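Local coordinates for protein saframycin Mx1 synthetase B (Legionella pneumophila subsp. pneumophila, PDB 3KXW) that belongs to the ANL superfamily of AMP-binding enzymes and holds 5'-O-[(S)-(dodecanoyloxy)(hydroxy)phosphoryl]adenosine in a pocket, at residues A[183-188]-A[329-334]; A[411-416]-A[422-427]; A[108-113]-A[172-177]; A[9-14]-A[164-169]. All coordinates share one frame; numbering follows the deposited sequence.

In the fold
Three of the four contacts cluster around the two-stranded antiparallel hairpin 169-174/184-188. Interaction 3 sets the helix 101-114 against the first strand, and interaction 1 sets the loop 329-334 against the second, their centres about 12 Å apart. Interaction 2, centred about 10 Å from interaction 1, lies on the later loop and helix 417-424, and Trp414 N bonds to Gly184 O. Interaction 4 sits farther out, about 24 Å between centres from interaction 3, where the N-terminal region meets the loop leading into strand 169-174. Along the chain interactions 3 and 4 interleave, then 1 and 2 follow in series. The hairpin thus joins early and late parts of the chain beside the ligand pocket.

Interaction 1 (A[183-188]-A[329-334]); sequences KGVMVS and LAEATL. With 1ZZ (5'-O-[(S)-(dodecanoyloxy)(hydroxy)phosphoryl]adenosine), chain B.
The carbonyl oxygen of Ala330 accepts the backbone N-H of Thr333 (Thr333 N to Ala330 O, 2.9 Å) in the short 3-10 turn, and Val185 CG1 comes up against the same oxygen at 3.4 Å. Both methyls of Val185 face the turn. CG1, anti to the backbone N (chi1 175°), packs against the carbonyl oxygen, whereas CG2 faces the methyl of Ala330, with Val185 CG2 and Ala330 CB 4.0 Å apart, and also meets Glu331 CG. The Glu331 side chain crosses the valine at about a right angle. Its CB starts away from the strand, but chi1 (-74°) brings CG to the valine and the bend at chi2 keeps CD beside it; OE2 is hydrogen-bonded to Tyr413 OH. Two residues along, Val187 CG1 touches Thr333 OG1 at 4.0 Å, an oxygen whose hydrogen-bond partner is Ser408 O. All five touching residues are buried, and no hydrogen bond links the two segments: valine methyls meet a methyl, a methylene and two oxygens already hydrogen-bonded to other groups. On the ligand side, Ala330 N donates to O3 of 5'-O-[(S)-(dodecanoyloxy)(hydroxy)phosphoryl]adenosine at 3.0 Å, with an N-H...O angle of 156°. Leu334 CD1 lies 3.5 Å from C11 of its acyl chain, and Leu329 CB packs on C13, the methylene joining phosphate and ribose. The Leu329-Ala330-Glu331 turn, following a Tyr-Gly pair, belongs to the YGxxE-type motif (A5) of the ANL superfamily.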
# COMPACT_ATOMS: atom_id res chain seq x y z
N LYS A 183 -4.64 -3.24 -13.44
CA LYS A 183 -3.50 -4.07 -13.83
C LYS A 183 -3.19 -5.09 -12.75
O LYS A 183 -2.85 -4.73 -11.62
CB LYS A 183 -2.25 -3.21 -14.04
CG LYS A 183 -2.33 -2.25 -15.23
CD LYS A 183 -1.11 -1.30 -15.17
CE LYS A 183 -0.77 -0.71 -16.54
NZ LYS A 183 -1.76 0.32 -16.94
N GLY A 184 -3.37 -6.37 -13.09
CA GLY A 184 -3.08 -7.47 -12.18
C GLY A 184 -1.69 -8.02 -12.43
O GLY A 184 -1.45 -8.74 -13.41
N VAL A 185 -0.77 -7.64 -11.56
CA VAL A 185 0.62 -8.05 -11.71
C VAL A 185 0.76 -9.54 -11.39
O VAL A 185 0.32 -10.01 -10.34
CB VAL A 185 1.54 -7.23 -10.79
CG1 VAL A 185 2.97 -7.75 -10.86
CG2 VAL A 185 1.43 -5.73 -11.16
N MSE A 186 1.36 -10.29 -12.31
CA MSE A 186 1.49 -11.73 -12.17
C MSE A 186 2.76 -12.06 -11.39
O MSE A 186 3.85 -12.04 -11.95
CB MSE A 186 1.54 -12.36 -13.56
CG MSE A 186 0.35 -11.92 -14.40
SE MSE A 186 0.63 -12.25 -16.34
CE MSE A 186 0.85 -14.15 -16.33
N VAL A 187 2.61 -12.36 -10.10
CA VAL A 187 3.77 -12.67 -9.25
C VAL A 187 3.98 -14.17 -9.19
O VAL A 187 3.12 -14.91 -8.70
CB VAL A 187 3.58 -12.10 -7.83
CG1 VAL A 187 4.83 -12.34 -6.96
CG2 VAL A 187 3.27 -10.63 -7.94
N SER A 188 5.12 -14.64 -9.70
CA SER A 188 5.39 -16.08 -9.71
C SER A 188 5.85 -16.54 -8.34
O SER A 188 6.19 -15.73 -7.49
CB SER A 188 6.45 -16.43 -10.78
OG SER A 188 7.73 -15.97 -10.37
N LEU A 329 7.69 -1.29 -6.11
CA LEU A 329 6.40 -1.33 -6.80
C LEU A 329 5.98 -2.76 -7.07
O LEU A 329 6.81 -3.67 -7.05
CB LEU A 329 6.39 -0.52 -8.10
CG LEU A 329 7.50 -0.35 -9.14
CD1 LEU A 329 8.79 -1.17 -8.96
CD2 LEU A 329 6.99 -0.32 -10.59
N ALA A 330 4.70 -2.95 -7.33
CA ALA A 330 4.14 -4.29 -7.45
C ALA A 330 4.78 -5.05 -8.60
O ALA A 330 4.95 -6.26 -8.53
CB ALA A 330 2.65 -4.22 -7.65
N GLU A 331 5.13 -4.32 -9.66
CA GLU A 331 5.73 -4.92 -10.87
C GLU A 331 7.09 -5.56 -10.58
O GLU A 331 7.58 -6.40 -11.34
CB GLU A 331 5.84 -3.88 -12.00
CG GLU A 331 4.51 -3.55 -12.66
CD GLU A 331 3.76 -2.43 -11.96
OE1 GLU A 331 4.08 -2.15 -10.77
OE2 GLU A 331 2.87 -1.80 -12.60
N ALA A 332 7.71 -5.14 -9.47
CA ALA A 332 8.96 -5.74 -9.03
C ALA A 332 8.75 -6.54 -7.75
O ALA A 332 9.68 -6.73 -6.95
CB ALA A 332 10.03 -4.69 -8.85
N THR A 333 7.53 -7.05 -7.59
CA THR A 333 7.08 -7.77 -6.42
C THR A 333 6.91 -6.82 -5.24
O THR A 333 5.80 -6.57 -4.82
CB THR A 333 7.97 -9.00 -6.08
OG1 THR A 333 7.97 -9.89 -7.20
CG2 THR A 333 7.42 -9.73 -4.92
N LEU A 334 8.01 -6.27 -4.74
CA LEU A 334 7.86 -5.21 -3.75
C LEU A 334 9.12 -4.39 -3.63
O LEU A 334 9.22 -3.33 -4.22
CB LEU A 334 7.47 -5.77 -2.38
CG LEU A 334 7.14 -4.69 -1.33
CD1 LEU A 334 5.86 -3.95 -1.69
CD2 LEU A 334 7.03 -5.35 0.04
P 1ZZ B . 2.56 0.05 -5.76
C1 1ZZ B . 8.61 -5.73 6.24
N1 1ZZ B . 6.57 4.94 -4.67
O1 1ZZ B . 4.12 1.20 -3.14
C2 1ZZ B . 8.20 -4.50 5.42
N2 1ZZ B . 7.91 4.09 -3.10
O2 1ZZ B . 3.45 -0.59 -4.51
C3 1ZZ B . 9.03 -4.37 4.13
N3 1ZZ B . 7.60 7.36 -4.72
O3 1ZZ B . 2.68 -0.82 -6.91
C4 1ZZ B . 8.33 -3.44 3.13
N4 1ZZ B . 9.38 7.59 -3.12
O4 1ZZ B . 1.02 0.14 -5.27
C5 1ZZ B . 9.28 -2.91 2.04
N5 1ZZ B . 10.21 5.87 -1.77
O5 1ZZ B . 3.05 1.59 -6.13
C6 1ZZ B . 8.52 -1.90 1.18
O6 1ZZ B . 4.47 4.00 -5.59
C7 1ZZ B . 9.20 -1.05 0.09
O7 1ZZ B . 5.58 5.58 -7.77
C8 1ZZ B . 8.40 0.05 -0.64
O8 1ZZ B . 5.91 3.28 -8.63
C9 1ZZ B . 7.59 -0.59 -1.77
C10 1ZZ B . 6.27 0.14 -2.11
C11 1ZZ B . 5.43 -0.76 -3.06
C12 1ZZ B . 4.54 0.13 -3.94
C13 1ZZ B . 4.40 1.88 -6.42
C14 1ZZ B . 4.56 3.25 -6.65
C15 1ZZ B . 5.94 3.60 -7.33
C16 1ZZ B . 6.11 4.89 -7.08
C17 1ZZ B . 5.64 4.95 -5.71
C18 1ZZ B . 6.94 3.79 -3.87
C19 1ZZ B . 8.22 5.53 -3.33
C20 1ZZ B . 7.47 6.00 -4.28
C21 1ZZ B . 8.48 8.14 -4.15
C22 1ZZ B . 9.29 6.42 -2.74

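Interaction 2 (A[411-416]-A[422-427]); sequences KGYWNQ and HAFAGK
Gly412 CA presses on one face of the Phe424 ring, 3.6 Å from Phe424 CE2 and 23° off the ring normal as seen from the centroid, a CH-pi contact. The same CE2 then points with the ring edge over a face of Tyr413: Phe424 CE2 is 3.8 Å from Tyr413 CE2, the ring centroids are 5.2 Å apart and the planes stand at 72°. This is a T-shaped pair in which Phe424 supplies the edge and Tyr413 the face. CE2 sits above the tyrosine plane, offset toward its rim. With CG beside the backbone N (chi1 -68°), Phe424 reaches from helix 417-424 into the angle between Gly412 and Tyr413. Ala423 belongs to the same tight part: its CB meets the tyrosine obliquely, 3.7 Å from Tyr413 OH, a hydroxyl whose hydrogen-bond partner is Glu331. Gly412, Tyr413 and Ala423 are buried there. The solvent side lies at exposed Lys411 and Ala425, next to Gly412 and Phe424 in the chain, and Phe424 is itself partly exposed. Within 411-416 a type II turn closes with Gln416 N on Tyr413 O at 3.2 Å, and Gln416 is the N-cap residue of the following helix, which leads to Phe424. Helix 417-424 therefore packs back on the loop that precedes it, and this loop runs beside strand 184-188, with Gly412 and Trp414 backbone-bonded to Met186 and Gly184.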
# COMPACT_ATOMS: atom_id res chain seq x y z
N LYS A 411 6.06 -11.17 -14.06
CA LYS A 411 5.89 -11.76 -15.37
C LYS A 411 5.06 -10.92 -16.37
O LYS A 411 5.08 -11.17 -17.57
CB LYS A 411 5.27 -13.16 -15.18
CG LYS A 411 4.88 -13.89 -16.48
CD LYS A 411 6.04 -13.98 -17.45
CE LYS A 411 5.74 -14.98 -18.55
NZ LYS A 411 6.92 -15.14 -19.47
N GLY A 412 4.31 -9.95 -15.88
CA GLY A 412 3.49 -9.14 -16.77
C GLY A 412 2.20 -8.76 -16.07
O GLY A 412 2.06 -8.96 -14.87
N TYR A 413 1.27 -8.21 -16.82
CA TYR A 413 -0.06 -7.92 -16.32
C TYR A 413 -1.02 -8.96 -16.89
O TYR A 413 -1.01 -9.21 -18.10
CB TYR A 413 -0.50 -6.54 -16.78
CG TYR A 413 0.38 -5.40 -16.33
CD1 TYR A 413 0.55 -5.10 -14.98
CD2 TYR A 413 1.02 -4.60 -17.26
CE1 TYR A 413 1.36 -4.03 -14.58
CE2 TYR A 413 1.81 -3.54 -16.88
CZ TYR A 413 1.98 -3.26 -15.54
OH TYR A 413 2.78 -2.17 -15.20
N TRP A 414 -1.86 -9.53 -16.03
CA TRP A 414 -2.78 -10.58 -16.47
C TRP A 414 -3.63 -10.15 -17.66
O TRP A 414 -4.36 -9.18 -17.57
CB TRP A 414 -3.69 -11.03 -15.32
CG TRP A 414 -4.47 -12.24 -15.72
CD1 TRP A 414 -5.76 -12.28 -16.17
CD2 TRP A 414 -4.00 -13.58 -15.73
NE1 TRP A 414 -6.11 -13.58 -16.46
CE2 TRP A 414 -5.05 -14.40 -16.20
CE3 TRP A 414 -2.78 -14.17 -15.40
CZ2 TRP A 414 -4.93 -15.78 -16.33
CZ3 TRP A 414 -2.66 -15.56 -15.52
CH2 TRP A 414 -3.73 -16.35 -15.99
N ASN A 415 -3.50 -10.86 -18.77
CA ASN A 415 -4.36 -10.63 -19.93
C ASN A 415 -4.31 -9.20 -20.49
O ASN A 415 -5.31 -8.69 -20.98
CB ASN A 415 -5.81 -11.00 -19.56
CG ASN A 415 -6.69 -11.18 -20.77
OD1 ASN A 415 -6.23 -11.70 -21.78
ND2 ASN A 415 -7.94 -10.71 -20.70
N GLN A 416 -3.15 -8.55 -20.39
CA GLN A 416 -2.94 -7.22 -20.95
C GLN A 416 -1.60 -7.20 -21.68
O GLN A 416 -0.59 -6.70 -21.16
CB GLN A 416 -3.00 -6.12 -19.88
CG GLN A 416 -4.39 -5.95 -19.22
CD GLN A 416 -4.55 -4.62 -18.50
OE1 GLN A 416 -4.33 -3.56 -19.09
NE2 GLN A 416 -4.97 -4.67 -17.24
N HIS A 422 4.71 -2.71 -22.92
CA HIS A 422 4.94 -1.30 -22.55
C HIS A 422 5.79 -1.15 -21.28
O HIS A 422 6.56 -0.19 -21.16
CB HIS A 422 3.59 -0.60 -22.38
CG HIS A 422 3.68 0.89 -22.15
ND1 HIS A 422 3.77 1.80 -23.18
CD2 HIS A 422 3.66 1.61 -21.00
CE1 HIS A 422 3.83 3.02 -22.68
NE2 HIS A 422 3.76 2.94 -21.36
N ALA A 423 5.68 -2.09 -20.35
CA ALA A 423 6.33 -1.93 -19.05
C ALA A 423 7.46 -2.90 -18.75
O ALA A 423 8.42 -2.56 -18.05
CB ALA A 423 5.27 -2.00 -17.92
N PHE A 424 7.34 -4.14 -19.24
CA PHE A 424 8.28 -5.19 -18.88
C PHE A 424 9.31 -5.52 -19.97
O PHE A 424 10.05 -6.51 -19.84
CB PHE A 424 7.52 -6.47 -18.50
CG PHE A 424 6.72 -6.37 -17.22
CD1 PHE A 424 7.30 -6.72 -16.01
CD2 PHE A 424 5.40 -5.92 -17.24
CE1 PHE A 424 6.57 -6.64 -14.82
CE2 PHE A 424 4.66 -5.84 -16.06
CZ PHE A 424 5.25 -6.20 -14.84
N ALA A 425 9.36 -4.72 -21.02
CA ALA A 425 10.29 -5.03 -22.12
C ALA A 425 11.25 -3.88 -22.42
O ALA A 425 11.56 -3.61 -23.58
CB ALA A 425 9.52 -5.42 -23.39
N GLY A 426 11.70 -3.18 -21.38
CA GLY A 426 12.60 -2.06 -21.58
C GLY A 426 13.95 -2.50 -22.12
O GLY A 426 14.56 -3.41 -21.58
N LYS A 427 14.42 -1.86 -23.18
CA LYS A 427 15.74 -2.21 -23.74
C LYS A 427 16.59 -0.97 -23.91
O LYS A 427 16.11 0.04 -24.42
CB LYS A 427 15.61 -2.90 -25.11
CG LYS A 427 15.07 -4.31 -25.06
CD LYS A 427 16.09 -5.27 -24.44
CE LYS A 427 17.32 -5.41 -25.33
NZ LYS A 427 18.23 -6.50 -24.86

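Interaction 3 (A[108-113]-A[172-177]); sequences QRIVTN and LQYTSG
Ile110 lies over one face of the Tyr174 ring, joining helix 101-114 to the end of strand 169-174, from which the chain runs into the glycine-rich TSGST loop, the P-loop-like A3 motif of the ANL superfamily. Ile110 CG1 stands over the ring centre, 3.8 Å from the centroid and 10° off the normal, a CH-pi contact. Its terminal methyl continues toward the inner end of the ring, Ile110 CD1 reaching Tyr174 CG at 3.8 Å. The other branch goes to the outer end, with Ile110 CG2 3.8 Å from Tyr174 CE2. The two side chains run antiparallel, the isoleucine lying along the ring. Asn113, one turn further on, reaches the phenol end with its CG anti to the backbone N. Its amide plane stands 83° from the ring plane, at the ring edge. Farther out, Val93 of strand 91-95 touches both Ile110 and Tyr174, tying this contact to the neighbouring mixed sheet. Leu172 and Gln173 place the tyrosine through the strand, their backbones bonding to Ala92 and Val185. The helix turn that carries Ile110 is itself held at Gln108 O, which accepts Thr112 N at 3.0 Å and, from the opposite face of the carbonyl plane, Thr112 OG1 at 2.9 Å, the hydroxyl tilted 30° out of that plane.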
# COMPACT_ATOMS: atom_id res chain seq x y z
N GLN A 108 -15.83 -5.56 -10.17
CA GLN A 108 -16.35 -6.08 -11.43
C GLN A 108 -15.29 -6.06 -12.53
O GLN A 108 -15.21 -6.98 -13.35
CB GLN A 108 -17.58 -5.27 -11.89
CG GLN A 108 -18.01 -5.62 -13.31
CD GLN A 108 -18.59 -7.02 -13.39
OE1 GLN A 108 -17.98 -7.94 -13.97
NE2 GLN A 108 -19.75 -7.21 -12.80
N ARG A 109 -14.48 -5.00 -12.58
CA ARG A 109 -13.44 -4.95 -13.61
C ARG A 109 -12.38 -6.01 -13.36
O ARG A 109 -11.83 -6.56 -14.30
CB ARG A 109 -12.79 -3.55 -13.69
CG ARG A 109 -13.72 -2.46 -14.19
CD ARG A 109 -13.15 -1.06 -13.93
NE ARG A 109 -14.21 -0.07 -14.10
CZ ARG A 109 -14.61 0.37 -15.29
NH1 ARG A 109 -14.02 -0.07 -16.39
NH2 ARG A 109 -15.60 1.25 -15.38
N ILE A 110 -12.11 -6.31 -12.10
CA ILE A 110 -11.14 -7.35 -11.75
C ILE A 110 -11.69 -8.75 -12.09
O ILE A 110 -10.98 -9.60 -12.65
CB ILE A 110 -10.71 -7.23 -10.29
CG1 ILE A 110 -9.73 -6.06 -10.15
CG2 ILE A 110 -10.06 -8.52 -9.80
CD1 ILE A 110 -9.32 -5.74 -8.71
N VAL A 111 -12.96 -8.97 -11.81
CA VAL A 111 -13.58 -10.22 -12.22
C VAL A 111 -13.55 -10.42 -13.73
O VAL A 111 -13.24 -11.50 -14.22
CB VAL A 111 -15.03 -10.35 -11.67
CG1 VAL A 111 -15.78 -11.55 -12.33
CG2 VAL A 111 -14.99 -10.49 -10.16
N THR A 112 -13.85 -9.37 -14.49
CA THR A 112 -13.85 -9.50 -15.94
C THR A 112 -12.45 -9.82 -16.47
O THR A 112 -12.30 -10.62 -17.39
CB THR A 112 -14.39 -8.23 -16.57
OG1 THR A 112 -15.72 -8.00 -16.07
CG2 THR A 112 -14.42 -8.36 -18.12
N ASN A 113 -11.44 -9.18 -15.90
CA ASN A 113 -10.07 -9.39 -16.33
C ASN A 113 -9.55 -10.79 -15.95
O ASN A 113 -9.04 -11.53 -16.81
CB ASN A 113 -9.16 -8.28 -15.75
CG ASN A 113 -7.71 -8.39 -16.20
OD1 ASN A 113 -7.40 -8.49 -17.39
ND2 ASN A 113 -6.81 -8.37 -15.24
N LEU A 172 -2.21 -12.68 -8.23
CA LEU A 172 -2.27 -11.42 -8.94
C LEU A 172 -2.33 -10.29 -7.93
O LEU A 172 -3.18 -10.31 -7.06
CB LEU A 172 -3.51 -11.36 -9.82
CG LEU A 172 -3.62 -12.41 -10.91
CD1 LEU A 172 -4.83 -12.13 -11.82
CD2 LEU A 172 -2.34 -12.49 -11.74
N GLN A 173 -1.45 -9.32 -8.04
CA GLN A 173 -1.64 -8.13 -7.23
C GLN A 173 -2.04 -6.94 -8.09
O GLN A 173 -1.29 -6.50 -8.96
CB GLN A 173 -0.44 -7.83 -6.31
CG GLN A 173 0.93 -7.73 -6.92
CD GLN A 173 2.02 -7.32 -5.86
OE1 GLN A 173 1.68 -6.92 -4.74
NE2 GLN A 173 3.31 -7.43 -6.23
N TYR A 174 -3.24 -6.45 -7.85
CA TYR A 174 -3.76 -5.32 -8.61
C TYR A 174 -3.26 -4.01 -8.05
O TYR A 174 -3.31 -3.78 -6.84
CB TYR A 174 -5.29 -5.38 -8.66
CG TYR A 174 -5.75 -6.38 -9.68
CD1 TYR A 174 -5.98 -5.99 -10.98
CD2 TYR A 174 -5.93 -7.71 -9.36
CE1 TYR A 174 -6.39 -6.89 -11.94
CE2 TYR A 174 -6.34 -8.62 -10.30
CZ TYR A 174 -6.55 -8.22 -11.59
OH TYR A 174 -6.94 -9.14 -12.54
N THR A 175 -2.75 -3.14 -8.92
CA THR A 175 -2.15 -1.90 -8.45
C THR A 175 -3.21 -0.83 -8.37
O THR A 175 -4.32 -1.01 -8.89
CB THR A 175 -1.05 -1.40 -9.40
OG1 THR A 175 -1.63 -1.16 -10.69
CG2 THR A 175 0.04 -2.44 -9.53
N SER A 176 -2.89 0.29 -7.73
CA SER A 176 -3.78 1.44 -7.81
C SER A 176 -3.58 2.09 -9.17
O SER A 176 -2.65 1.75 -9.93
CB SER A 176 -3.47 2.46 -6.70
OG SER A 176 -2.19 3.04 -6.91
N GLY A 177 -4.43 3.05 -9.48
CA GLY A 177 -4.33 3.68 -10.77
C GLY A 177 -4.92 2.69 -11.74
O GLY A 177 -5.46 1.65 -11.35

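Interaction 4 (A[9-14]-A[164-169]); sequences QCQSLV and IKSNDI
Ile164 packs on Val14 and Ser12, the apolar side of the contact. Its CD1 methyl meets the Val14 CG2 methyl at 3.8 Å, and the two side chains run obliquely to one another. The same methyl lies 4.0 Å from Ser12 OG, while Ile164 CG2 comes up to Ser12 CB at 4.1 Å, so one isoleucine spans the N-cap residue and the first turn of helix 13-23. With CG1 beside the backbone N and CG2 anti to it (chi1 -58°), its two branches spread across this surface. The polar half is a bridge through an ordered water. The water donates to Gln11 O at 2.6 Å and is hydrogen-bonded to Ser166 OG at 2.7 Å, tying the backbone just before the helix to the turn opposite. The Gln11 side chain, exposed to solvent, also extends toward Ser166. Bonds internal to the second segment fix the shape of that turn: in the type I turn Lys165-Asp168, Asp168 N reaches Lys165 O at 2.9 Å, and in return Lys165 N donates to Asp168 OD2 along an almost straight line (173°), meeting the carboxylate from above its plane. Backbone bonds from Ser166 to His190 and from Asp168 to His189 hold the turn against helix 189-202, and Ser12 OG makes a weak capping bond to Asp15 N. Between the segments, therefore, the hold is light: one methyl pair, the isoleucine against Ser12, and one water bridge, while the turn's shape rests on its own bonds and on those to His189 and His190.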
# COMPACT_ATOMS: atom_id res chain seq x y z
N GLN A 9 15.96 -23.92 0.60
CA GLN A 9 15.90 -24.91 -0.46
C GLN A 9 14.48 -25.12 -1.01
O GLN A 9 14.31 -25.69 -2.09
CB GLN A 9 16.50 -26.24 0.03
CG GLN A 9 18.04 -26.19 0.17
CD GLN A 9 18.63 -27.37 0.95
OE1 GLN A 9 17.92 -28.30 1.33
NE2 GLN A 9 19.94 -27.32 1.21
N CYS A 10 13.47 -24.64 -0.29
CA CYS A 10 12.09 -24.83 -0.71
C CYS A 10 11.83 -24.05 -1.98
O CYS A 10 12.37 -22.98 -2.18
CB CYS A 10 11.11 -24.38 0.38
SG CYS A 10 11.10 -25.39 1.86
N GLN A 11 10.98 -24.59 -2.85
CA GLN A 11 10.78 -23.99 -4.15
C GLN A 11 9.53 -23.12 -4.20
O GLN A 11 9.31 -22.40 -5.17
CB GLN A 11 10.75 -25.06 -5.24
CG GLN A 11 12.08 -25.78 -5.34
CD GLN A 11 13.20 -24.83 -5.70
OE1 GLN A 11 14.15 -24.64 -4.93
NE2 GLN A 11 13.08 -24.22 -6.88
N SER A 12 8.70 -23.21 -3.16
CA SER A 12 7.57 -22.32 -3.04
C SER A 12 7.29 -21.99 -1.58
O SER A 12 7.74 -22.69 -0.68
CB SER A 12 6.32 -22.94 -3.66
OG SER A 12 5.84 -23.98 -2.82
N LEU A 13 6.51 -20.93 -1.35
CA LEU A 13 6.11 -20.58 0.00
C LEU A 13 5.30 -21.71 0.63
O LEU A 13 5.30 -21.89 1.84
CB LEU A 13 5.28 -19.30 -0.01
CG LEU A 13 4.89 -18.78 1.38
CD1 LEU A 13 6.14 -18.47 2.20
CD2 LEU A 13 3.98 -17.54 1.22
N VAL A 14 4.59 -22.46 -0.21
CA VAL A 14 3.81 -23.61 0.29
C VAL A 14 4.71 -24.56 1.10
O VAL A 14 4.36 -24.96 2.22
CB VAL A 14 3.13 -24.40 -0.85
CG1 VAL A 14 2.53 -25.73 -0.33
CG2 VAL A 14 2.03 -23.54 -1.50
N ILE A 164 4.09 -27.61 -8.06
CA ILE A 164 4.36 -26.20 -8.27
C ILE A 164 5.76 -26.00 -8.84
O ILE A 164 6.72 -26.53 -8.31
CB ILE A 164 4.25 -25.42 -6.96
CG1 ILE A 164 2.86 -25.59 -6.39
CG2 ILE A 164 4.51 -23.96 -7.22
CD1 ILE A 164 2.68 -24.94 -5.00
N LYS A 165 5.84 -25.25 -9.94
CA LYS A 165 7.11 -24.87 -10.53
C LYS A 165 7.42 -23.41 -10.22
O LYS A 165 6.51 -22.58 -10.06
CB LYS A 165 7.08 -25.07 -12.03
CG LYS A 165 6.85 -26.52 -12.46
CD LYS A 165 6.80 -26.62 -13.97
CE LYS A 165 8.19 -26.49 -14.59
NZ LYS A 165 9.19 -27.44 -14.00
N SER A 166 8.71 -23.10 -10.16
CA SER A 166 9.18 -21.75 -9.84
C SER A 166 8.47 -20.67 -10.62
O SER A 166 8.07 -19.64 -10.06
CB SER A 166 10.69 -21.63 -10.11
OG SER A 166 11.42 -22.29 -9.12
N ASN A 167 8.33 -20.89 -11.92
CA ASN A 167 7.79 -19.84 -12.77
C ASN A 167 6.27 -19.77 -12.80
O ASN A 167 5.72 -18.84 -13.38
CB ASN A 167 8.34 -19.97 -14.19
CG ASN A 167 9.73 -19.41 -14.30
OD1 ASN A 167 10.09 -18.45 -13.59
ND2 ASN A 167 10.52 -19.98 -15.20
N ASP A 168 5.61 -20.72 -12.16
CA ASP A 168 4.16 -20.69 -12.06
C ASP A 168 3.70 -19.42 -11.33
O ASP A 168 4.31 -19.01 -10.36
CB ASP A 168 3.64 -21.87 -11.24
CG ASP A 168 3.73 -23.21 -11.98
OD1 ASP A 168 3.99 -23.23 -13.20
OD2 ASP A 168 3.54 -24.25 -11.32
N ILE A 169 2.61 -18.82 -11.78
CA ILE A 169 2.06 -17.66 -11.09
C ILE A 169 1.42 -18.06 -9.77
O ILE A 169 0.65 -19.02 -9.72
CB ILE A 169 1.03 -16.95 -12.00
CG1 ILE A 169 1.67 -16.60 -13.35
CG2 ILE A 169 0.42 -15.74 -11.31
CD1 ILE A 169 3.04 -15.94 -13.26
O HOH W 1 10.94 -21.13 -6.71